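Local atomic coordinates of aminomethyltransferase (Bartonella henselae, PDB entry 3GIR), a protein that belongs to the aminomethyltransferase (T-protein) family, in which a larger N-terminal region is joined to a smaller C-terminal beta-barrel domain. Residues 256-261 with 386-391; 264-269 with 351-356. One frame throughout, in Å; residues are numbered along the deposited sequence.

Contact 1: residues 256-261 with 386-391; sequences LEAGLC and VEQRYF
V386 N donates to E257 O over 3.2 Å, with an N-H...O angle of 156°, so the chain that comes after strand 374-381 is bonded to the last residue of helix 248-257. A second, weak bond runs from Q388 NE2 to A258 O at 3.1 Å; the glutamine side chain is extended beyond CG and brings its amide up to the next carbonyl of the helix end. The strongest polar partner of E257 lies outside this pair of segments: its OE1 makes a salt bridge with R73 of helix 65-74, while OE2 is hydrogen-bonded to F347 N. Both carbonyls used across the contact lie at the end of the helix, where the chain turns out through a Schellman motif: G259 has a positive phi of 73° and its N bonds back to L256 O at 3.1 Å. V386 has CG1 anti to its backbone N (chi1 171°), which puts CG2 across the glutamate chain at a slant, 3.6 Å from E257 CD and 3.9 Å from E257 CB. The valine methyl thus covers the stem and carboxylate carbon of a group whose oxygens are already bonded elsewhere. Further out, L260 CD2 comes only within 4.3 Å of Y390 OH, a loose touch at the phenol end of a tyrosine whose ring stacks on F198.

Contact 2: residues 264-269 with 351-356; sequences GNDITP and VAMGYV
D266 meets M353 and Y355 of strand 349-356, and its carboxylate is gripped at both oxygens: OD1 is hydrogen-bonded to S340 OG and T339 OG1, while OD2 makes a salt bridge with R255 NH1 and a hydrogen bond with L262 N. Four partners of this kind fix the rotation of a buried group, and R255 would be expected to favour the ionised carboxylate. The backbone of D266 takes part too. Y355 OH donates to D266 O at 2.7 Å, the oxygen being met nearly head-on, with a C=O...O angle of 163°. D266 O lies in the plane of the Y355 ring, at its edge, 3.2 Å from Y355 CE2, so the phenol reaches the loop edge-on. Y355 has CG beside its backbone N and opposite the carbonyl carbon (chi1 -76°), which swings the ring so that its hydroxyl end comes nearer the loop. I267 CG2 adds a light contact at 4.1 Å from Y355 OH. In the conformer described here, one of two modelled for M353, the CE methyl sits over the face of the aspartate carboxylate, 3.3 Å from D266 CG; that close approach is therefore doubtful in detail. Strand 349-356 belongs to the antiparallel sheet of the C-terminal barrel domain, flanked by strands 334-344 and 309-315. The loop is thus tied both to Y355 and, through T339 and S340, to the neighbouring strand 334-344, while R255 of helix 248-257 binds the second carboxylate oxygen.

Overall arrangement
Both segments of contact 2 fall, in sequence, between the two segments of contact 1, and the two centres lie about 16 Å apart. They nevertheless touch. C261 CA is 3.6 Å from D266 OD2, loop against loop. L256 CD1 is 3.7 Å from M353 CG, and L256 CG lies 3.8 Å from V351 CG2, so the end of helix 248-257 packs on the barrel strand of contact 2. R255 joins the two contacts in polar fashion, since its NH1 is bonded to L260 O as well as to the aspartate of contact 2. The sodium ion, held by L238, D240 and V243, involves no residue of either contact.

Contact 1: residues 256-261 with 386-391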
loop_
_atom_site.group_PDB
_atom_site.type_symbol
_atom_site.label_atom_id
_atom_site.label_comp_id
_atom_site.label_asym_id
_atom_site.label_seq_id
_atom_site.Cartn_x
_atom_site.Cartn_y
_atom_site.Cartn_z
ATOM N N LEU A 256 -6.692 4.870 -4.305
ATOM C CA LEU A 256 -6.404 6.051 -5.119
ATOM C C LEU A 256 -7.147 7.278 -4.620
ATOM O O LEU A 256 -6.546 8.348 -4.447
ATOM C CB LEU A 256 -6.686 5.721 -6.588
ATOM C CG LEU A 256 -6.455 6.807 -7.652
ATOM C CD1 LEU A 256 -5.084 7.482 -7.421
ATOM C CD2 LEU A 256 -6.698 6.238 -9.070
ATOM N N GLU A 257 -8.407 7.128 -4.260
ATOM C CA GLU A 257 -9.153 8.217 -3.501
ATOM C C GLU A 257 -8.424 8.670 -2.236
ATOM O O GLU A 257 -8.434 9.833 -1.868
ATOM C CB GLU A 257 -10.567 7.772 -3.165
ATOM C CG GLU A 257 -11.510 7.828 -4.278
ATOM C CD GLU A 257 -12.920 7.499 -3.856
ATOM O OE1 GLU A 257 -13.074 6.955 -2.733
ATOM O OE2 GLU A 257 -13.873 7.745 -4.633
ATOM N N ALA A 258 -7.845 7.711 -1.502
ATOM C CA ALA A 258 -7.097 7.947 -0.254
ATOM C C ALA A 258 -5.686 8.530 -0.447
ATOM O O ALA A 258 -4.999 8.772 0.508
ATOM C CB ALA A 258 -7.023 6.667 0.649
ATOM N N GLY A 259 -5.275 8.699 -1.677
ATOM C CA GLY A 259 -3.981 9.207 -2.009
ATOM C C GLY A 259 -2.794 8.298 -1.801
ATOM O O GLY A 259 -1.631 8.780 -1.643
ATOM N N LEU A 260 -3.038 6.991 -1.752
ATOM C CA LEU A 260 -2.008 6.034 -1.408
ATOM C C LEU A 260 -1.290 5.531 -2.607
ATOM O O LEU A 260 -1.912 5.236 -3.616
ATOM C CB LEU A 260 -2.613 4.884 -0.602
ATOM C CG LEU A 260 -3.482 5.299 0.587
ATOM C CD1 LEU A 260 -4.166 4.086 1.244
ATOM C CD2 LEU A 260 -2.593 6.040 1.541
ATOM N N CYS A 261 0.014 5.359 -2.496
ATOM C CA CYS A 261 0.814 4.863 -3.649
ATOM C C CYS A 261 0.684 3.381 -3.884
ATOM O O CYS A 261 0.544 2.578 -2.929
ATOM C CB CYS A 261 2.280 5.138 -3.449
ATOM S SG CYS A 261 2.663 6.900 -3.586
ATOM N N VAL A 386 -10.498 12.042 -0.973
ATOM C CA VAL A 386 -11.562 11.787 -0.028
ATOM C C VAL A 386 -10.940 11.799 1.375
ATOM O O VAL A 386 -9.882 11.245 1.629
ATOM C CB VAL A 386 -12.261 10.405 -0.370
ATOM C CG1 VAL A 386 -13.241 10.021 0.737
ATOM C CG2 VAL A 386 -12.936 10.459 -1.741
ATOM N N GLU A 387 -11.676 12.383 2.324
ATOM C CA GLU A 387 -11.219 12.567 3.672
ATOM C C GLU A 387 -10.919 11.219 4.348
ATOM O O GLU A 387 -11.716 10.304 4.229
ATOM C CB GLU A 387 -12.337 13.241 4.476
ATOM C CG GLU A 387 -11.886 13.937 5.770
ATOM C CD GLU A 387 -13.084 14.388 6.650
ATOM O OE1 GLU A 387 -14.237 14.474 6.142
ATOM O OE2 GLU A 387 -12.858 14.629 7.857
ATOM N N GLN A 388 -9.759 11.134 4.992
ATOM C CA GLN A 388 -9.374 9.934 5.721
ATOM C C GLN A 388 -10.079 9.852 7.047
ATOM O O GLN A 388 -10.380 10.895 7.595
ATOM C CB GLN A 388 -7.880 9.837 5.893
ATOM C CG GLN A 388 -7.207 9.694 4.499
ATOM C CD GLN A 388 -5.720 9.883 4.577
ATOM O OE1 GLN A 388 -5.199 10.418 5.536
ATOM N NE2 GLN A 388 -5.016 9.414 3.534
ATOM N N ARG A 389 -10.426 8.606 7.448
ATOM C CA ARG A 389 -11.223 8.356 8.648
ATOM C C ARG A 389 -10.545 7.277 9.532
ATOM O O ARG A 389 -11.179 6.366 10.091
ATOM C CB ARG A 389 -12.692 8.059 8.272
ATOM C CG ARG A 389 -13.345 9.302 7.560
ATOM C CD ARG A 389 -14.869 9.202 7.317
ATOM N NE ARG A 389 -15.163 8.483 6.087
ATOM C CZ ARG A 389 -15.027 8.944 4.833
ATOM N NH1 ARG A 389 -15.299 8.107 3.842
ATOM N NH2 ARG A 389 -14.621 10.197 4.549
ATOM N N TYR A 390 -9.233 7.433 9.717
ATOM C CA TYR A 390 -8.465 6.533 10.558
ATOM C C TYR A 390 -8.887 6.633 12.024
ATOM O O TYR A 390 -9.373 7.706 12.450
ATOM C CB TYR A 390 -6.984 6.789 10.451
ATOM C CG TYR A 390 -6.394 6.657 9.041
ATOM C CD1 TYR A 390 -6.619 5.542 8.278
ATOM C CD2 TYR A 390 -5.602 7.645 8.519
ATOM C CE1 TYR A 390 -6.066 5.436 7.022
ATOM C CE2 TYR A 390 -5.035 7.571 7.267
ATOM C CZ TYR A 390 -5.240 6.429 6.525
ATOM O OH TYR A 390 -4.638 6.272 5.284
ATOM N N PHE A 391 -8.759 5.567 12.798
ATOM C CA PHE A 391 -9.172 5.550 14.204
ATOM C C PHE A 391 -8.319 6.569 15.003
ATOM O O PHE A 391 -7.126 6.605 14.891
ATOM C CB PHE A 391 -8.942 4.172 14.779
ATOM C CG PHE A 391 -9.404 4.019 16.211
ATOM C CD1 PHE A 391 -10.736 4.081 16.504
ATOM C CD2 PHE A 391 -8.477 3.759 17.193
ATOM C CE1 PHE A 391 -11.174 3.917 17.846
ATOM C CE2 PHE A 391 -8.890 3.612 18.552
ATOM C CZ PHE A 391 -10.259 3.663 18.836
#

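Contact 2: residues 264-269 with 351-356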
loop_
_atom_site.group_PDB
_atom_site.type_symbol
_atom_site.label_atom_id
_atom_site.label_comp_id
_atom_site.label_asym_id
_atom_site.label_seq_id
_atom_site.Cartn_x
_atom_site.Cartn_y
_atom_site.Cartn_z
ATOM N N GLY A 264 5.060 0.018 -8.401
ATOM C CA GLY A 264 4.949 -0.457 -9.794
ATOM C C GLY A 264 4.138 0.475 -10.679
ATOM O O GLY A 264 4.217 0.403 -11.910
ATOM N N ASN A 265 3.382 1.372 -10.051
ATOM C CA ASN A 265 2.624 2.429 -10.732
ATOM C C ASN A 265 3.197 3.769 -10.332
ATOM O O ASN A 265 3.946 4.412 -11.087
ATOM C CB ASN A 265 1.146 2.417 -10.358
ATOM C CG ASN A 265 0.326 1.397 -11.148
ATOM O OD1 ASN A 265 0.789 0.275 -11.413
ATOM N ND2 ASN A 265 -0.911 1.746 -11.459
ATOM N N ASP A 266 2.903 4.170 -9.110
ATOM C CA ASP A 266 3.264 5.496 -8.641
ATOM C C ASP A 266 4.636 5.665 -8.069
ATOM O O ASP A 266 5.083 6.782 -7.895
ATOM C CB ASP A 266 2.266 5.922 -7.582
ATOM C CG ASP A 266 0.849 5.596 -7.988
ATOM O OD1 ASP A 266 0.351 6.078 -9.052
ATOM O OD2 ASP A 266 0.246 4.780 -7.247
ATOM N N ILE A 267 5.243 4.570 -7.639
ATOM C CA ILE A 267 6.613 4.547 -7.162
ATOM C C ILE A 267 7.267 3.344 -7.796
ATOM O O ILE A 267 6.617 2.293 -7.946
ATOM C CB ILE A 267 6.706 4.565 -5.650
ATOM C CG1 ILE A 267 5.808 3.513 -4.991
ATOM C CG2 ILE A 267 6.328 5.980 -5.128
ATOM C CD1 ILE A 267 5.904 3.492 -3.431
ATOM N N THR A 268 8.551 3.473 -8.100
ATOM C CA THR A 268 9.302 2.438 -8.765
ATOM C C THR A 268 10.772 2.615 -8.335
ATOM O O THR A 268 11.122 3.599 -7.663
ATOM C CB THR A 268 9.212 2.564 -10.286
ATOM O OG1 THR A 268 10.023 3.668 -10.667
ATOM C CG2 THR A 268 7.788 2.795 -10.792
ATOM N N PRO A 269 11.631 1.665 -8.704
ATOM C CA PRO A 269 13.053 1.856 -8.391
ATOM C C PRO A 269 13.703 3.043 -9.071
ATOM O O PRO A 269 14.817 3.408 -8.690
ATOM C CB PRO A 269 13.677 0.547 -8.886
ATOM C CG PRO A 269 12.616 -0.376 -8.842
ATOM C CD PRO A 269 11.392 0.369 -9.285
ATOM N N VAL A 351 -10.396 10.210 -10.687
ATOM C CA VAL A 351 -9.280 10.504 -9.822
ATOM C C VAL A 351 -8.053 9.909 -10.485
ATOM O O VAL A 351 -8.142 8.959 -11.285
ATOM C CB VAL A 351 -9.521 9.955 -8.409
ATOM C CG1 VAL A 351 -10.809 10.646 -7.868
ATOM C CG2 VAL A 351 -9.772 8.452 -8.404
ATOM N N ALA A 352 -6.913 10.534 -10.307
ATOM C CA ALA A 352 -5.673 10.056 -10.787
ATOM C C ALA A 352 -4.480 10.591 -10.028
ATOM O O ALA A 352 -4.615 11.491 -9.189
ATOM C CB ALA A 352 -5.553 10.581 -12.309
ATOM N N MET A 353 -3.313 9.985 -10.287
ATOM C CA MET A 353 -2.048 10.476 -9.733
ATOM C C MET A 353 -1.030 10.336 -10.827
ATOM O O MET A 353 -1.178 9.543 -11.752
ATOM C CB MET A 353 -1.584 9.712 -8.482
ATOM C CG MET A 353 -2.355 10.020 -7.270
ATOM S SD MET A 353 -1.599 9.356 -5.748
ATOM C CE MET A 353 -0.865 7.859 -6.367
ATOM N N GLY A 354 0.033 11.140 -10.757
ATOM C CA GLY A 354 1.033 11.036 -11.815
ATOM C C GLY A 354 2.219 11.912 -11.484
ATOM O O GLY A 354 2.319 12.442 -10.346
ATOM N N TYR A 355 3.099 12.084 -12.436
ATOM C CA TYR A 355 4.328 12.862 -12.324
ATOM C C TYR A 355 4.309 14.009 -13.263
ATOM O O TYR A 355 4.003 13.852 -14.430
ATOM C CB TYR A 355 5.601 12.044 -12.544
ATOM C CG TYR A 355 5.930 11.179 -11.327
ATOM C CD1 TYR A 355 6.755 11.634 -10.312
ATOM C CD2 TYR A 355 5.346 9.928 -11.174
ATOM C CE1 TYR A 355 7.024 10.884 -9.216
ATOM C CE2 TYR A 355 5.634 9.162 -10.028
ATOM C CZ TYR A 355 6.452 9.660 -9.065
ATOM O OH TYR A 355 6.723 8.941 -7.876
ATOM N N VAL A 356 4.705 15.174 -12.741
ATOM C CA VAL A 356 4.904 16.410 -13.525
ATOM C C VAL A 356 6.237 17.009 -13.034
ATOM O O VAL A 356 6.695 16.770 -11.922
ATOM C CB VAL A 356 3.723 17.370 -13.397
ATOM C CG1 VAL A 356 2.405 16.764 -13.962
ATOM C CG2 VAL A 356 3.570 17.906 -11.930
#